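Local atomic coordinates of aryl acylamidase (bacterium CSBL00001, PDB entry 4YJ6), a protein that probably hydrolyses the amide bond of N-acylated aryl amines, as an aryl acylamidase of the amidase signature family. Residues G137-T142 with D425-W430; P208-P213 with D245-A250; F216-Y221 with A327-A332; A397-C402 with C431-T436. All blocks are in the same frame, centred on the assembly; numbering follows the deposited sequence.

Interaction 1 of 4, residues G137-T142 with D425-W430; sequences GFRGTT and DPLIGW
Gly140 and Leu427 meet through a backbone hydrogen bond: Gly140 N donates to Leu427 O at 2.9 Å, and the C=O...N angle of 162° puts the donor nearly in line with the carbonyl. The same oxygen takes a CA-H...O contact from Arg139, with 3.4 Å between Arg139 CA and Leu427 O. The Leu427 side chain forks between two neighbours. Its CD1 comes to the edge of the Phe138 ring, near the ring plane, 3.8 Å from Phe138 CD1. Its CD2 lies over one face of the Arg139 guanidinium, displaced toward the rim and 3.8 Å from Arg139 NH2. The indole edge of Trp430 meets Gly140, with Trp430 CH2 3.2 Å from Gly140 O.

Both segments are irregular loops, and the second is shaped by an Asx turn. Asp425 OD1 accepts from Leu427 N at 2.9 Å, from above the carboxylate plane, and from Ile428 N at 3.0 Å, two bonds that pin both amides to one carboxylate oxygen. The indole starts from a CG set between the backbone N and the carbonyl carbon (chi1 46°), and is fixed by a nearly straight bond (177°) from Trp430 NE1 to Pro426 O, 3.0 Å long, with the oxygen in the ring plane. The ring of Trp194 meets this one with the planes nearly parallel. An alanine at Trp430 would probably leave Pro426 O without this donor, open a gap beside Gly140 O and deprive Trp194 of the ring it rests against.

Further out, Arg139 NH1 and Thr141 OG1 both bond to Thr413 O, while Phe138 meets Trp359 and helix 315-339.

Interaction 2 of 4, residues P208-P213 with D245-A250; sequences PFKSRP and DRRDPA
Pro208 and Asp248 mark the closest backbone approach, CA to CA 5.8 Å, where the irregular segment 208-213 passes a type I turn running from Asp245 to Asp248.

The Asp248 carboxylate serves both segments. Its OD2 accepts from Phe209 N at 2.8 Å (N-H...O angle 158°), met from above the carboxylate plane, and its OD1 accepts from Ala250 N at 2.9 Å. CG is anti to the backbone N (chi1 172°), and from there the two oxygens reach these amides. An alanine at Asp248 would probably leave Phe209 N and Ala250 N without these acceptors, loosening the hold of the turn on segment 208-213.

Pro208 packs against Asp245 at about a right angle, Pro208 CG lying 3.8 Å from Asp245 CB. At the other end Arg212 crosses Arg247, and its NH2 donates to Arg247 O at 2.8 Å. This bond is nearly straight (171°), follows a lone pair of the carbonyl and stays in the guanidinium plane. Arg212 NH1 bonds back to Ser211 O, so two carbonyls fix the rotation of the guanidinium.

Lys210 lies alongside Arg247 and works through water. Water 2 accepts from Lys210 NZ at 2.9 Å and donates to Asp245 OD2 at 2.8 Å, bridging opposite charges whose NZ and OD2 atoms are 4.9 Å apart. Water 1 links Lys210 NZ to Arg247 O, its second bond being weak.

The contact joins the loop between strands 198-201 and 223-228 to the loop after helix 231-241, which carries two Asx turns, Asp245 OD1 accepting from Arg247 N as Asp248 OD1 does from Ala250 N.

Interaction 3 of 4, residues F216-Y221 with A327-A332; sequences FHPGPY and AIPTVA
Ile328, on helix 315-339, meets Pro218 of the loop before strand 223-228 by its branch methyl. Ile328 CG2 is 3.5 Å from Pro218 CG, a close approach for two carbons, and Ile328 CB stands 3.9 Å from that same ring carbon. The torsions explain which branch touches: CG2 is anti to the backbone N, while CG1 is anti to the carbonyl carbon (chi1 -66°). Ile328 CD1 remains near, 4.2 Å from Pro218 CG, and the two side chains pass at a slant.

Pro329 follows, and its ring also turns to the loop. Pro329 CD lies 4.4 Å from Pro218 CG, whereas Pro329 CG comes obliquely to the imidazole of His217, 4.3 Å from His217 ND1. Lacking an N-H, Pro329 makes no bond to the preceding turn, and the helix is kinked here. It carries on all the same, Val331 N bonding to Ala327 O at 2.8 Å. Beyond the contact, Thr330 and Val331 pack on Ile360 of helix 354-363, so the helix is backed there by a second one.

The loop side is stiffened by a bond of its own. Gly219 N donates to His217 ND1 at 2.9 Å (148°), the Gly219 nitrogen lying 17° out of the imidazole plane. Just beyond, Pro220 packs on Trp322, Met325 and Ile326, earlier on helix 315-339.

Between the two segments the contact is therefore apolar, carried by proline and isoleucine carbons in van der Waals contact, while the imidazole ND1 beside them acts as an acceptor and is thus probably unprotonated.

Interaction 4 of 4, residues A397-C402 with C431-T436; sequences APTLAC and CMTYLT
Met432, present as selenomethionine, crosses Pro398 at a slant and makes its closest approaches with its terminal methyl. The chain bends at its last torsion (chi3 -76°), which brings CE in against the backbone of the other segment. There Met432 CE lies 3.3 Å from Pro398 O, 3.5 Å from Leu400 C and 3.7 Å from Pro398 CB. Behind the methyl, Met432 SE faces Ala401 CB at 4.3 Å.

Thr399 and Thr433 also cross at a slant, but they touch by methyls, Thr399 CG2 to Thr433 CG2 being 3.6 Å. Their hydroxyls are engaged elsewhere: Thr399 OG1 bonds to Ser445 OG and Thr433 OG1 to Gly185 O. Leu400 starts away from the other segment, yet its CD2 returns to lie 3.9 Å from Cys431 CA.

All these residues are buried, and Ile286 and Ile290 of helix 284-299 pack on Pro398 as well. The arrangement joins the end of strand 394-398, part of the large mixed sheet of the amidase fold, to a type I turn, Cys431 to Tyr434, that leads into helix 434-439.

Overall arrangement
From the N terminus, residues 137-142 open the longest loop, which interaction 1 closes at 425-430. Nested inside it are interaction 2, closing 208-213 on 245-250, and interaction 3, closing 216-221 on 327-332. These two cross, since 216-221 precedes 245-250, and they touch where Pro249 packs on Phe216. Interaction 4 starts within the large loop at 397-402 but ends beyond it at 431-436, so it crosses interaction 1; Trp430 O and Ala401 N, probably hydrogen-bonded, join the two. Phe138 against Ala327 links interaction 1 to interaction 3. Together they tie loops of the core and the surface to helix 315-339, and the end of strand 394-398 to the turn before helix 434-439.

Interaction 1 of 4, residues G137-T142 with D425-W430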
loop_
_atom_site.group_PDB
_atom_site.type_symbol
_atom_site.label_atom_id
_atom_site.label_comp_id
_atom_site.label_asym_id
_atom_site.label_seq_id
_atom_site.Cartn_x
_atom_site.Cartn_y
_atom_site.Cartn_z
ATOM N N GLY A 137 -11.630 -2.380 2.403
ATOM C CA GLY A 137 -10.334 -2.872 1.928
ATOM C C GLY A 137 -10.367 -4.317 1.418
ATOM O O GLY A 137 -9.320 -4.899 1.183
ATOM N N PHE A 138 -11.559 -4.885 1.210
ATOM C CA PHE A 138 -11.665 -6.362 1.175
ATOM C C PHE A 138 -11.511 -6.906 -0.258
ATOM O O PHE A 138 -12.355 -7.671 -0.751
ATOM C CB PHE A 138 -12.979 -6.826 1.852
ATOM C CG PHE A 138 -12.873 -8.170 2.568
ATOM C CD1 PHE A 138 -12.780 -9.354 1.859
ATOM C CD2 PHE A 138 -12.915 -8.243 3.944
ATOM C CE1 PHE A 138 -12.694 -10.606 2.537
ATOM C CE2 PHE A 138 -12.810 -9.480 4.613
ATOM C CZ PHE A 138 -12.699 -10.651 3.887
ATOM N N ARG A 139 -10.428 -6.498 -0.918
ATOM C CA ARG A 139 -9.996 -7.077 -2.204
ATOM C C ARG A 139 -8.761 -6.341 -2.703
ATOM O O ARG A 139 -8.484 -5.209 -2.289
ATOM C CB ARG A 139 -11.087 -6.988 -3.290
ATOM C CG ARG A 139 -11.663 -5.565 -3.448
ATOM C CD ARG A 139 -12.884 -5.518 -4.403
ATOM N NE ARG A 139 -14.013 -6.247 -3.846
ATOM C CZ ARG A 139 -14.968 -6.852 -4.549
ATOM N NH1 ARG A 139 -14.946 -6.847 -5.880
ATOM N NH2 ARG A 139 -15.947 -7.478 -3.899
ATOM N N GLY A 140 -8.033 -6.988 -3.611
ATOM C CA GLY A 140 -6.815 -6.441 -4.184
ATOM C C GLY A 140 -7.047 -5.603 -5.444
ATOM O O GLY A 140 -6.110 -5.359 -6.210
ATOM N N THR A 141 -8.289 -5.169 -5.643
ATOM C CA THR A 141 -8.631 -4.216 -6.693
ATOM C C THR A 141 -9.264 -3.003 -6.015
ATOM O O THR A 141 -9.657 -3.065 -4.844
ATOM C CB THR A 141 -9.658 -4.795 -7.656
ATOM O OG1 THR A 141 -10.730 -5.343 -6.881
ATOM C CG2 THR A 141 -8.992 -5.910 -8.522
ATOM N N THR A 142 -9.338 -1.897 -6.730
ATOM C CA THR A 142 -10.037 -0.729 -6.207
ATOM C C THR A 142 -11.268 -0.363 -7.024
ATOM O O THR A 142 -11.155 0.122 -8.142
ATOM C CB THR A 142 -9.094 0.473 -6.117
ATOM O OG1 THR A 142 -8.037 0.135 -5.199
ATOM C CG2 THR A 142 -9.854 1.728 -5.579
ATOM N N ASP A 425 -8.942 -17.535 -5.015
ATOM C CA ASP A 425 -9.881 -16.550 -4.491
ATOM C C ASP A 425 -9.713 -15.205 -5.236
ATOM O O ASP A 425 -8.610 -14.647 -5.324
ATOM C CB ASP A 425 -9.628 -16.360 -2.996
ATOM C CG ASP A 425 -10.628 -15.413 -2.356
ATOM O OD1 ASP A 425 -10.477 -14.202 -2.547
ATOM O OD2 ASP A 425 -11.556 -15.877 -1.672
ATOM N N PRO A 426 -10.802 -14.699 -5.819
ATOM C CA PRO A 426 -10.669 -13.536 -6.688
ATOM C C PRO A 426 -10.483 -12.238 -5.907
ATOM O O PRO A 426 -10.060 -11.249 -6.511
ATOM C CB PRO A 426 -12.010 -13.510 -7.437
ATOM C CG PRO A 426 -12.959 -14.117 -6.503
ATOM C CD PRO A 426 -12.188 -15.207 -5.803
ATOM N N LEU A 427 -10.777 -12.247 -4.612
ATOM C CA LEU A 427 -10.577 -11.031 -3.802
ATOM C C LEU A 427 -9.120 -10.880 -3.405
ATOM O O LEU A 427 -8.545 -9.803 -3.508
ATOM C CB LEU A 427 -11.420 -11.072 -2.524
ATOM C CG LEU A 427 -12.912 -11.377 -2.670
ATOM C CD1 LEU A 427 -13.570 -11.253 -1.294
ATOM C CD2 LEU A 427 -13.568 -10.416 -3.688
ATOM N N ILE A 428 -8.493 -11.960 -2.948
ATOM C CA ILE A 428 -7.179 -11.810 -2.345
ATOM C C ILE A 428 -6.237 -12.973 -2.671
ATOM O O ILE A 428 -5.055 -12.930 -2.349
ATOM C CB ILE A 428 -7.318 -11.694 -0.802
ATOM C CG1 ILE A 428 -6.102 -11.024 -0.156
ATOM C CG2 ILE A 428 -7.500 -13.069 -0.175
ATOM C CD1 ILE A 428 -5.954 -9.524 -0.522
ATOM N N GLY A 429 -6.746 -14.031 -3.289
ATOM C CA GLY A 429 -5.931 -15.249 -3.421
ATOM C C GLY A 429 -4.648 -15.110 -4.216
ATOM O O GLY A 429 -3.668 -15.844 -3.960
ATOM N N TRP A 430 -4.681 -14.237 -5.232
ATOM C CA TRP A 430 -3.526 -13.994 -6.096
ATOM C C TRP A 430 -2.586 -12.916 -5.495
ATOM O O TRP A 430 -1.537 -12.593 -6.068
ATOM C CB TRP A 430 -4.031 -13.546 -7.492
ATOM C CG TRP A 430 -5.121 -12.485 -7.353
ATOM C CD1 TRP A 430 -6.452 -12.699 -7.150
ATOM C CD2 TRP A 430 -4.939 -11.060 -7.342
ATOM N NE1 TRP A 430 -7.111 -11.492 -7.007
ATOM C CE2 TRP A 430 -6.202 -10.476 -7.150
ATOM C CE3 TRP A 430 -3.826 -10.224 -7.508
ATOM C CZ2 TRP A 430 -6.386 -9.073 -7.070
ATOM C CZ3 TRP A 430 -4.003 -8.848 -7.451
ATOM C CH2 TRP A 430 -5.273 -8.289 -7.254
#

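Interaction 2 of 4, residues P208-P213 with D245-A250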
loop_
_atom_site.group_PDB
_atom_site.type_symbol
_atom_site.label_atom_id
_atom_site.label_comp_id
_atom_site.label_asym_id
_atom_site.label_seq_id
_atom_site.Cartn_x
_atom_site.Cartn_y
_atom_site.Cartn_z
ATOM N N PRO A 208 3.639 3.296 13.607
ATOM C CA PRO A 208 2.496 3.041 14.496
ATOM C C PRO A 208 1.232 2.712 13.712
ATOM O O PRO A 208 1.017 3.279 12.630
ATOM C CB PRO A 208 2.289 4.397 15.234
ATOM C CG PRO A 208 3.589 5.150 15.090
ATOM C CD PRO A 208 4.264 4.630 13.807
ATOM N N PHE A 209 0.417 1.791 14.222
ATOM C CA PHE A 209 -0.901 1.559 13.650
ATOM C C PHE A 209 -1.894 1.627 14.794
ATOM O O PHE A 209 -1.712 0.926 15.791
ATOM C CB PHE A 209 -0.986 0.164 12.986
ATOM C CG PHE A 209 -2.173 0.053 12.064
ATOM C CD1 PHE A 209 -3.445 -0.137 12.582
ATOM C CD2 PHE A 209 -2.012 0.230 10.701
ATOM C CE1 PHE A 209 -4.564 -0.182 11.739
ATOM C CE2 PHE A 209 -3.124 0.179 9.825
ATOM C CZ PHE A 209 -4.406 -0.032 10.356
ATOM N N LYS A 210 -2.900 2.497 14.673
ATOM C CA LYS A 210 -3.864 2.691 15.753
ATOM C C LYS A 210 -5.121 1.913 15.418
ATOM O O LYS A 210 -5.855 2.273 14.476
ATOM C CB LYS A 210 -4.169 4.198 15.914
ATOM C CG LYS A 210 -5.209 4.459 17.010
ATOM C CD LYS A 210 -5.500 5.954 17.297
ATOM C CE LYS A 210 -4.246 6.705 17.752
ATOM N NZ LYS A 210 -3.639 6.223 19.065
ATOM N N SER A 211 -5.337 0.837 16.163
ATOM C CA SER A 211 -6.557 0.047 16.067
ATOM C C SER A 211 -7.350 0.244 17.360
ATOM O O SER A 211 -6.930 -0.229 18.405
ATOM C CB SER A 211 -6.222 -1.436 15.904
ATOM O OG SER A 211 -5.663 -1.663 14.619
ATOM N N ARG A 212 -8.471 0.945 17.285
ATOM C CA ARG A 212 -9.355 1.113 18.463
ATOM C C ARG A 212 -10.782 0.939 17.954
ATOM O O ARG A 212 -11.071 1.293 16.806
ATOM C CB ARG A 212 -9.179 2.489 19.101
ATOM C CG ARG A 212 -7.815 2.694 19.831
ATOM C CD ARG A 212 -7.617 1.650 20.915
ATOM N NE ARG A 212 -6.402 1.956 21.681
ATOM C CZ ARG A 212 -5.170 1.738 21.220
ATOM N NH1 ARG A 212 -4.986 1.210 20.004
ATOM N NH2 ARG A 212 -4.136 2.057 21.977
ATOM N N PRO A 213 -11.692 0.455 18.811
ATOM C CA PRO A 213 -11.506 0.253 20.247
ATOM C C PRO A 213 -10.770 -1.006 20.641
ATOM O O PRO A 213 -10.481 -1.140 21.835
ATOM C CB PRO A 213 -12.955 0.171 20.774
ATOM C CG PRO A 213 -13.750 -0.314 19.615
ATOM C CD PRO A 213 -13.091 0.215 18.390
ATOM N N ASP A 245 5.461 4.597 19.429
ATOM C CA ASP A 245 4.233 5.180 19.970
ATOM C C ASP A 245 3.699 4.150 20.957
ATOM O O ASP A 245 3.343 3.033 20.536
ATOM C CB ASP A 245 3.230 5.405 18.839
ATOM C CG ASP A 245 1.927 6.017 19.320
ATOM O OD1 ASP A 245 1.606 5.903 20.508
ATOM O OD2 ASP A 245 1.239 6.634 18.496
ATOM N N ARG A 246 3.669 4.503 22.252
ATOM C CA ARG A 246 3.284 3.536 23.262
ATOM C C ARG A 246 1.871 2.996 23.044
ATOM O O ARG A 246 1.550 1.915 23.534
ATOM C CB ARG A 246 3.447 4.147 24.677
ATOM C CG ARG A 246 2.487 5.361 24.985
ATOM C CD ARG A 246 2.700 5.844 26.446
ATOM N NE ARG A 246 4.107 6.220 26.623
ATOM C CZ ARG A 246 4.626 7.406 26.325
ATOM N NH1 ARG A 246 3.857 8.423 25.945
ATOM N NH2 ARG A 246 5.941 7.586 26.434
ATOM N N ARG A 247 1.035 3.721 22.291
ATOM C CA ARG A 247 -0.328 3.250 22.032
ATOM C C ARG A 247 -0.490 2.158 20.977
ATOM O O ARG A 247 -1.586 1.649 20.781
ATOM C CB ARG A 247 -1.256 4.451 21.790
ATOM C CG ARG A 247 -1.572 5.142 23.141
ATOM C CD ARG A 247 -2.594 6.233 23.050
ATOM N NE ARG A 247 -2.936 6.674 24.391
ATOM C CZ ARG A 247 -2.130 7.364 25.171
ATOM N NH1 ARG A 247 -0.920 7.741 24.699
ATOM N NH2 ARG A 247 -2.570 7.732 26.396
ATOM N N ASP A 248 0.599 1.743 20.326
ATOM C CA ASP A 248 0.522 0.611 19.407
ATOM C C ASP A 248 1.248 -0.530 20.101
ATOM O O ASP A 248 2.409 -0.426 20.412
ATOM C CB ASP A 248 1.175 0.978 18.065
ATOM C CG ASP A 248 1.310 -0.211 17.129
ATOM O OD1 ASP A 248 1.093 -1.369 17.549
ATOM O OD2 ASP A 248 1.697 0.014 15.960
ATOM N N PRO A 249 0.523 -1.582 20.442
ATOM C CA PRO A 249 1.144 -2.605 21.287
ATOM C C PRO A 249 2.221 -3.436 20.575
ATOM O O PRO A 249 2.793 -4.302 21.216
ATOM C CB PRO A 249 -0.030 -3.530 21.646
ATOM C CG PRO A 249 -1.042 -3.337 20.538
ATOM C CD PRO A 249 -0.898 -1.861 20.141
ATOM N N ALA A 250 2.460 -3.212 19.291
ATOM C CA ALA A 250 3.617 -3.819 18.646
ATOM C C ALA A 250 4.780 -2.846 18.494
ATOM O O ALA A 250 5.807 -3.214 17.950
ATOM C CB ALA A 250 3.206 -4.340 17.262
HETATM O O HOH W 1 -2.419 3.451 18.498
HETATM O O HOH W 2 -1.102 7.511 19.718
#

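Interaction 3 of 4, residues F216-Y221 with A327-A332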
loop_
_atom_site.group_PDB
_atom_site.type_symbol
_atom_site.label_atom_id
_atom_site.label_comp_id
_atom_site.label_asym_id
_atom_site.label_seq_id
_atom_site.Cartn_x
_atom_site.Cartn_y
_atom_site.Cartn_z
ATOM N N PHE A 216 -6.143 -5.396 20.388
ATOM C CA PHE A 216 -5.748 -6.787 20.442
ATOM C C PHE A 216 -6.707 -7.610 19.572
ATOM O O PHE A 216 -7.082 -8.714 19.904
ATOM C CB PHE A 216 -5.717 -7.249 21.914
ATOM C CG PHE A 216 -4.622 -6.577 22.711
ATOM C CD1 PHE A 216 -3.323 -7.048 22.653
ATOM C CD2 PHE A 216 -4.890 -5.439 23.482
ATOM C CE1 PHE A 216 -2.303 -6.412 23.357
ATOM C CE2 PHE A 216 -3.878 -4.788 24.196
ATOM C CZ PHE A 216 -2.574 -5.266 24.126
ATOM N N HIS A 217 -7.067 -7.044 18.430
ATOM C CA HIS A 217 -7.931 -7.739 17.475
ATOM C C HIS A 217 -7.253 -8.945 16.839
ATOM O O HIS A 217 -6.000 -9.073 16.793
ATOM C CB HIS A 217 -8.377 -6.781 16.366
ATOM C CG HIS A 217 -7.244 -6.334 15.503
ATOM N ND1 HIS A 217 -6.782 -7.081 14.438
ATOM C CD2 HIS A 217 -6.422 -5.262 15.600
ATOM C CE1 HIS A 217 -5.735 -6.476 13.898
ATOM N NE2 HIS A 217 -5.497 -5.369 14.583
ATOM N N PRO A 218 -8.085 -9.844 16.307
ATOM C CA PRO A 218 -7.589 -11.119 15.796
ATOM C C PRO A 218 -7.215 -11.090 14.316
ATOM O O PRO A 218 -7.078 -12.160 13.707
ATOM C CB PRO A 218 -8.786 -12.057 16.025
ATOM C CG PRO A 218 -9.962 -11.171 15.897
ATOM C CD PRO A 218 -9.549 -9.863 16.503
ATOM N N GLY A 219 -7.054 -9.904 13.733
ATOM C CA GLY A 219 -6.734 -9.823 12.319
ATOM C C GLY A 219 -5.253 -10.066 12.033
ATOM O O GLY A 219 -4.440 -10.313 12.934
ATOM N N PRO A 220 -4.881 -10.040 10.756
ATOM C CA PRO A 220 -3.454 -10.100 10.385
ATOM C C PRO A 220 -2.732 -8.823 10.809
ATOM O O PRO A 220 -3.349 -7.846 11.280
ATOM C CB PRO A 220 -3.480 -10.156 8.855
ATOM C CG PRO A 220 -4.913 -10.163 8.448
ATOM C CD PRO A 220 -5.754 -9.745 9.613
ATOM N N TYR A 221 -1.420 -8.809 10.641
ATOM C CA TYR A 221 -0.705 -7.558 10.871
ATOM C C TYR A 221 -1.182 -6.491 9.867
ATOM O O TYR A 221 -1.291 -6.766 8.671
ATOM C CB TYR A 221 0.795 -7.793 10.686
ATOM C CG TYR A 221 1.492 -8.624 11.733
ATOM C CD1 TYR A 221 1.395 -8.311 13.081
ATOM C CD2 TYR A 221 2.290 -9.714 11.362
ATOM C CE1 TYR A 221 2.081 -9.055 14.040
ATOM C CE2 TYR A 221 2.992 -10.444 12.319
ATOM C CZ TYR A 221 2.874 -10.105 13.653
ATOM O OH TYR A 221 3.574 -10.807 14.602
ATOM N N ALA A 327 -12.205 -10.568 8.454
ATOM C CA ALA A 327 -13.651 -10.440 8.608
ATOM C C ALA A 327 -14.055 -10.189 10.070
ATOM O O ALA A 327 -15.031 -9.519 10.302
ATOM C CB ALA A 327 -14.358 -11.724 8.066
ATOM N N ILE A 328 -13.339 -10.743 11.055
ATOM C CA ILE A 328 -13.767 -10.604 12.443
ATOM C C ILE A 328 -13.820 -9.128 12.867
ATOM O O ILE A 328 -14.855 -8.637 13.329
ATOM C CB ILE A 328 -12.916 -11.482 13.413
ATOM C CG1 ILE A 328 -13.177 -12.965 13.102
ATOM C CG2 ILE A 328 -13.284 -11.179 14.877
ATOM C CD1 ILE A 328 -12.132 -13.942 13.691
ATOM N N PRO A 329 -12.725 -8.382 12.667
ATOM C CA PRO A 329 -12.852 -6.950 12.999
ATOM C C PRO A 329 -13.758 -6.184 12.051
ATOM O O PRO A 329 -14.267 -5.140 12.428
ATOM C CB PRO A 329 -11.413 -6.408 12.897
ATOM C CG PRO A 329 -10.567 -7.552 12.432
ATOM C CD PRO A 329 -11.345 -8.812 12.403
ATOM N N THR A 330 -13.961 -6.682 10.835
ATOM C CA THR A 330 -14.891 -6.018 9.926
ATOM C C THR A 330 -16.309 -6.145 10.496
ATOM O O THR A 330 -17.087 -5.199 10.490
ATOM C CB THR A 330 -14.802 -6.647 8.528
ATOM O OG1 THR A 330 -13.469 -6.463 8.033
ATOM C CG2 THR A 330 -15.763 -5.946 7.586
ATOM N N VAL A 331 -16.640 -7.329 11.013
ATOM C CA VAL A 331 -17.958 -7.528 11.608
ATOM C C VAL A 331 -18.102 -6.606 12.809
ATOM O O VAL A 331 -19.157 -6.016 13.002
ATOM C CB VAL A 331 -18.169 -8.979 12.042
ATOM C CG1 VAL A 331 -19.419 -9.123 12.970
ATOM C CG2 VAL A 331 -18.317 -9.874 10.808
ATOM N N ALA A 332 -17.049 -6.477 13.622
ATOM C CA ALA A 332 -17.120 -5.590 14.780
ATOM C C ALA A 332 -17.409 -4.163 14.361
ATOM O O ALA A 332 -18.204 -3.472 15.012
ATOM C CB ALA A 332 -15.808 -5.651 15.607
#

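Interaction 4 of 4, residues A397-C402 with C431-T436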
loop_
_atom_site.group_PDB
_atom_site.type_symbol
_atom_site.label_atom_id
_atom_site.label_comp_id
_atom_site.label_asym_id
_atom_site.label_seq_id
_atom_site.Cartn_x
_atom_site.Cartn_y
_atom_site.Cartn_z
ATOM N N ALA A 397 10.435 -12.678 -4.609
ATOM C CA ALA A 397 9.282 -13.392 -5.171
ATOM C C ALA A 397 8.562 -12.414 -6.076
ATOM O O ALA A 397 8.826 -11.228 -6.009
ATOM C CB ALA A 397 8.338 -13.893 -4.024
ATOM N N PRO A 398 7.654 -12.891 -6.944
ATOM C CA PRO A 398 6.791 -11.925 -7.625
ATOM C C PRO A 398 5.865 -11.317 -6.580
ATOM O O PRO A 398 5.428 -12.024 -5.675
ATOM C CB PRO A 398 5.955 -12.778 -8.612
ATOM C CG PRO A 398 6.632 -14.180 -8.614
ATOM C CD PRO A 398 7.279 -14.291 -7.232
ATOM N N THR A 399 5.538 -10.038 -6.702
ATOM C CA THR A 399 4.580 -9.455 -5.752
ATOM C C THR A 399 3.220 -10.136 -5.871
ATOM O O THR A 399 2.585 -10.423 -4.864
ATOM C CB THR A 399 4.429 -7.955 -6.036
ATOM O OG1 THR A 399 5.742 -7.395 -6.056
ATOM C CG2 THR A 399 3.545 -7.242 -4.973
ATOM N N LEU A 400 2.793 -10.385 -7.120
ATOM C CA LEU A 400 1.458 -10.862 -7.406
ATOM C C LEU A 400 1.481 -12.018 -8.399
ATOM O O LEU A 400 2.419 -12.149 -9.181
ATOM C CB LEU A 400 0.621 -9.764 -8.056
ATOM C CG LEU A 400 0.548 -8.486 -7.233
ATOM C CD1 LEU A 400 -0.179 -7.414 -8.035
ATOM C CD2 LEU A 400 -0.192 -8.812 -5.936
ATOM N N ALA A 401 0.417 -12.812 -8.370
ATOM C CA ALA A 401 0.335 -14.008 -9.238
ATOM C C ALA A 401 -0.222 -13.704 -10.632
ATOM O O ALA A 401 -0.208 -14.601 -11.492
ATOM C CB ALA A 401 -0.533 -15.042 -8.580
ATOM N N CYS A 402 -0.739 -12.496 -10.848
ATOM C CA CYS A 402 -1.349 -12.158 -12.146
ATOM C C CYS A 402 -1.203 -10.679 -12.486
ATOM O O CYS A 402 -0.903 -9.842 -11.623
ATOM C CB CYS A 402 -2.836 -12.531 -12.165
ATOM S SG CYS A 402 -3.848 -11.678 -10.885
ATOM N N CYS A 431 -2.971 -12.349 -4.353
ATOM C CA CYS A 431 -2.144 -11.323 -3.712
ATOM C C CYS A 431 -1.176 -12.011 -2.746
ATOM O O CYS A 431 -1.418 -12.023 -1.525
ATOM C CB CYS A 431 -3.015 -10.316 -2.935
ATOM S SG CYS A 431 -4.328 -9.580 -3.977
HETATM N N MSE A 432 -0.085 -12.555 -3.290
HETATM C CA MSE A 432 0.845 -13.397 -2.532
HETATM C C MSE A 432 1.519 -12.644 -1.401
HETATM O O MSE A 432 2.046 -13.254 -0.480
HETATM C CB MSE A 432 1.858 -13.997 -3.501
HETATM C CG MSE A 432 1.111 -14.730 -4.571
HETATM SE SE MSE A 432 2.434 -15.770 -5.548
HETATM C CE MSE A 432 3.283 -14.388 -6.603
ATOM N N THR A 433 1.475 -11.314 -1.508
ATOM C CA THR A 433 1.851 -10.389 -0.429
ATOM C C THR A 433 1.264 -10.725 0.945
ATOM O O THR A 433 1.856 -10.339 1.972
ATOM C CB THR A 433 1.299 -8.988 -0.788
ATOM O OG1 THR A 433 -0.038 -9.110 -1.295
ATOM C CG2 THR A 433 2.133 -8.402 -1.915
ATOM N N TYR A 434 0.099 -11.389 0.999
ATOM C CA TYR A 434 -0.547 -11.538 2.312
ATOM C C TYR A 434 0.301 -12.387 3.266
ATOM O O TYR A 434 0.047 -12.351 4.491
ATOM C CB TYR A 434 -2.001 -12.074 2.244
ATOM C CG TYR A 434 -2.185 -13.501 1.728
ATOM C CD1 TYR A 434 -1.736 -14.604 2.470
ATOM C CD2 TYR A 434 -2.869 -13.738 0.539
ATOM C CE1 TYR A 434 -1.921 -15.912 1.997
ATOM C CE2 TYR A 434 -3.059 -15.025 0.061
ATOM C CZ TYR A 434 -2.587 -16.107 0.792
ATOM O OH TYR A 434 -2.787 -17.397 0.316
ATOM N N LEU A 435 1.271 -13.141 2.747
ATOM C CA LEU A 435 2.116 -13.939 3.655
ATOM C C LEU A 435 2.806 -13.052 4.709
ATOM O O LEU A 435 2.989 -13.497 5.835
ATOM C CB LEU A 435 3.162 -14.744 2.903
ATOM C CG LEU A 435 2.577 -15.760 1.933
ATOM C CD1 LEU A 435 3.736 -16.437 1.146
ATOM C CD2 LEU A 435 1.746 -16.789 2.667
ATOM N N THR A 436 3.212 -11.816 4.362
ATOM C CA THR A 436 3.907 -10.993 5.367
ATOM C C THR A 436 2.923 -10.285 6.294
ATOM O O THR A 436 3.318 -9.774 7.336
ATOM C CB THR A 436 4.817 -9.920 4.737
ATOM O OG1 THR A 436 4.014 -8.981 4.026
ATOM C CG2 THR A 436 5.808 -10.570 3.761
#